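Local structure of 2-hydroxyisobutyryl-CoA synthetase (Aquincola tertiaricarbonis, 6HDY) at residues A[137-142]-A[330-335]. The protein belongs to the ANL superfamily of AMP-binding enzymes, with a large AMP-binding domain followed by a smaller C-terminal domain. Sequence-based numbering, arbitrary orientation.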
ATOM      1  N   PHE A 137      -1.737   7.288  14.279  1.00 32.44           N
ATOM      2  CA  PHE A 137      -2.893   6.492  14.623  1.00 30.58           C
ATOM      3  C   PHE A 137      -2.421   5.099  15.088  1.00 36.06           C
ATOM      4  O   PHE A 137      -1.687   4.421  14.377  1.00 35.25           O
ATOM      5  CB  PHE A 137      -3.916   6.414  13.486  1.00 29.26           C
ATOM      6  CG  PHE A 137      -4.377   7.738  12.904  1.00 30.30           C
ATOM      7  CD1 PHE A 137      -4.804   8.774  13.730  1.00 33.88           C
ATOM      8  CD2 PHE A 137      -4.462   7.920  11.526  1.00 29.85           C
ATOM      9  CE1 PHE A 137      -5.270   9.981  13.188  1.00 33.63           C
ATOM     10  CE2 PHE A 137      -4.870   9.146  10.988  1.00 32.10           C
ATOM     11  CZ  PHE A 137      -5.290  10.159  11.819  1.00 31.48           C
ATOM     12  N   GLY A 138      -2.817   4.733  16.298  1.00 33.95           N
ATOM     13  CA  GLY A 138      -2.568   3.441  16.915  1.00 34.56           C
ATOM     14  C   GLY A 138      -3.911   2.760  17.044  1.00 39.35           C
ATOM     15  O   GLY A 138      -4.649   3.009  17.996  1.00 41.22           O
ATOM     16  N   ILE A 139      -4.259   1.944  16.056  1.00 33.31           N
ATOM     17  CA  ILE A 139      -5.540   1.254  15.972  1.00 31.60           C
ATOM     18  C   ILE A 139      -5.445  -0.193  16.494  1.00 36.57           C
ATOM     19  O   ILE A 139      -4.596  -0.958  16.033  1.00 35.57           O
ATOM     20  CB  ILE A 139      -6.090   1.363  14.543  1.00 31.97           C
ATOM     21  CG1 ILE A 139      -5.973   2.832  14.059  1.00 32.00           C
ATOM     22  CG2 ILE A 139      -7.541   0.864  14.493  1.00 30.81           C
ATOM     23  CD1 ILE A 139      -5.690   3.005  12.649  1.00 40.57           C
ATOM     24  N   GLY A 140      -6.295  -0.528  17.470  1.00 31.37           N
ATOM     25  CA  GLY A 140      -6.316  -1.850  18.071  1.00 33.05           C
ATOM     26  C   GLY A 140      -6.956  -2.858  17.148  1.00 39.21           C
ATOM     27  O   GLY A 140      -7.670  -2.478  16.222  1.00 37.69           O
ATOM     28  N   ARG A 141      -6.698  -4.146  17.393  1.00 40.28           N
ATOM     29  CA  ARG A 141      -7.220  -5.277  16.618  1.00 40.44           C
ATOM     30  C   ARG A 141      -8.738  -5.257  16.528  1.00 42.95           C
ATOM     31  O   ARG A 141      -9.297  -5.433  15.445  1.00 42.26           O
ATOM     32  CB  ARG A 141      -6.752  -6.595  17.253  1.00 44.92           C
ATOM     33  CG  ARG A 141      -6.279  -7.633  16.244  1.00 61.43           C
ATOM     34  CD  ARG A 141      -5.471  -8.758  16.874  1.00 78.70           C
ATOM     35  NE  ARG A 141      -4.461  -8.284  17.830  1.00 95.86           N
ATOM     36  CZ  ARG A 141      -4.533  -8.449  19.152  1.00114.85           C
ATOM     37  NH1 ARG A 141      -5.573  -9.078  19.695  1.00102.09           N
ATOM     38  NH2 ARG A 141      -3.571  -7.985  19.939  1.00100.19           N
ATOM     39  N   ALA A 142      -9.403  -5.030  17.661  1.00 40.19           N
ATOM     40  CA  ALA A 142     -10.862  -4.981  17.743  1.00 39.62           C
ATOM     41  C   ALA A 142     -11.421  -3.833  16.948  1.00 41.16           C
ATOM     42  O   ALA A 142     -12.397  -4.041  16.224  1.00 41.61           O
ATOM     43  CB  ALA A 142     -11.309  -4.932  19.206  1.00 42.49           C
ATOM     44  N   LEU A 330     -18.935   5.420  18.085  1.00 33.54           N
ATOM     45  CA  LEU A 330     -19.801   4.618  18.977  1.00 35.45           C
ATOM     46  C   LEU A 330     -19.303   3.157  19.125  1.00 40.41           C
ATOM     47  O   LEU A 330     -19.791   2.417  19.978  1.00 44.47           O
ATOM     48  CB  LEU A 330     -21.272   4.650  18.499  1.00 35.63           C
ATOM     49  CG  LEU A 330     -21.935   6.020  18.335  1.00 38.09           C
ATOM     50  CD1 LEU A 330     -23.353   5.864  17.861  1.00 39.29           C
ATOM     51  CD2 LEU A 330     -21.896   6.805  19.625  1.00 37.05           C
ATOM     52  N   GLU A 331     -18.315   2.754  18.308  1.00 34.26           N
ATOM     53  CA  GLU A 331     -17.804   1.387  18.248  1.00 33.62           C
ATOM     54  C   GLU A 331     -16.278   1.310  18.184  1.00 38.60           C
ATOM     55  O   GLU A 331     -15.734   0.504  17.415  1.00 39.14           O
ATOM     56  CB  GLU A 331     -18.443   0.646  17.051  1.00 33.93           C
ATOM     57  CG  GLU A 331     -19.945   0.407  17.174  1.00 38.66           C
ATOM     58  CD  GLU A 331     -20.589  -0.456  16.108  1.00 44.67           C
ATOM     59  OE1 GLU A 331     -19.992  -0.631  15.023  1.00 45.80           O
ATOM     60  OE2 GLU A 331     -21.698  -0.968  16.363  1.00 46.92           O
ATOM     61  N   ARG A 332     -15.574   2.134  18.995  1.00 35.28           N
ATOM     62  CA  ARG A 332     -14.103   2.132  19.042  1.00 34.49           C
ATOM     63  C   ARG A 332     -13.548   2.219  20.447  1.00 40.30           C
ATOM     64  O   ARG A 332     -13.985   3.050  21.242  1.00 40.86           O
ATOM     65  CB  ARG A 332     -13.498   3.231  18.137  1.00 33.56           C
ATOM     66  CG  ARG A 332     -13.495   2.850  16.659  1.00 31.08           C
ATOM     67  CD  ARG A 332     -12.548   3.669  15.820  1.00 28.38           C
ATOM     68  NE  ARG A 332     -11.134   3.562  16.226  1.00 34.28           N
ATOM     69  CZ  ARG A 332     -10.143   4.206  15.621  1.00 34.24           C
ATOM     70  NH1 ARG A 332     -10.390   4.996  14.581  1.00 26.09           N
ATOM     71  NH2 ARG A 332      -8.893   4.067  16.052  1.00 29.67           N
ATOM     72  N   THR A 333     -12.575   1.352  20.756  1.00 38.86           N
ATOM     73  CA  THR A 333     -11.909   1.320  22.058  1.00 40.31           C
ATOM     74  C   THR A 333     -10.521   1.974  22.006  1.00 43.40           C
ATOM     75  O   THR A 333     -10.011   2.384  23.041  1.00 42.96           O
ATOM     76  CB  THR A 333     -11.832  -0.121  22.582  1.00 50.27           C
ATOM     77  OG1 THR A 333     -11.211  -0.943  21.588  1.00 46.22           O
ATOM     78  CG2 THR A 333     -13.204  -0.687  22.974  1.00 46.26           C
ATOM     79  N   SER A 334      -9.900   2.062  20.809  1.00 40.24           N
ATOM     80  CA  SER A 334      -8.547   2.637  20.631  1.00 40.09           C
ATOM     81  C   SER A 334      -8.667   4.023  19.997  1.00 42.30           C
ATOM     82  O   SER A 334      -9.373   4.168  18.990  1.00 40.98           O
ATOM     83  CB  SER A 334      -7.664   1.725  19.773  1.00 40.22           C
ATOM     84  OG  SER A 334      -7.961   1.859  18.388  1.00 36.08           O
ATOM     85  N   GLN A 335      -7.998   5.045  20.598  1.00 36.70           N
ATOM     86  CA  GLN A 335      -8.082   6.449  20.155  1.00 34.42           C
ATOM     87  C   GLN A 335      -9.531   6.879  19.864  1.00 36.91           C
ATOM     88  O   GLN A 335      -9.800   7.402  18.784  1.00 32.24           O
ATOM     89  CB  GLN A 335      -7.132   6.734  18.974  1.00 33.80           C
ATOM     90  CG  GLN A 335      -5.644   6.585  19.382  1.00 30.86           C
ATOM     91  CD  GLN A 335      -4.707   6.963  18.246  1.00 45.56           C
ATOM     92  OE1 GLN A 335      -4.872   6.532  17.104  1.00 35.43           O
ATOM     93  NE2 GLN A 335      -3.686   7.761  18.540  1.00 33.58           N
TER
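Gln335 and Ser334 offer their side-chain oxygens to the backbone of the strand carrying Gly138 and Gly140, in place of a partner strand's carbonyls. Gly138 N donates to Gln335 OE1 at 2.8 Å, from 59° above the amide plane. Glutamine has the length: its chain is extended beyond CG (chi2 -176°), and while OE1 takes the strand N-H, NE2 donates to Phe110 O and Ala136 O, so both ends of the buried amide are used. The second bond, from Gly140 N to Ser334 OG, is longer at 3.1 Å but nearly straight (168°). Gly140 is the N-cap residue of helix 141-157, and short Ser334 fits beside it, Ser334 CB lying 3.5 Å from Gly140 N. A beta carbon on Gly140 would point toward the loop, about 3.6 Å from Ser334 CB; glycine leaves that side to the serine.

The contact joins the two-stranded antiparallel sheet of strands 121-126 and 136-140 to the loop between strands 322-329 and 340-347 of another antiparallel sheet, within the large AMP-binding portion of this two-part ANL fold.

A polar network surrounds the loop. Asp143 of helix 141-157 forms a salt bridge with Arg332 NE and a hydrogen bond with Ser334 OG; Arg332 NH1 binds Ser282 O. Arg332 NH2 reaches Ser334 OG through a weak bond of 3.3 Å, in the guanidinium plane.

Van der Waals contacts of carbon with polar atoms complete the interface. Ile139 CG1 lies 3.7 Å from Arg332 NH2. Phe137 CB is 3.7 Å from Gln335 OE1, while the Phe137 side chain touches Met176 and Ala279 of the (3S)-3-hydroxybutanoic acid pocket.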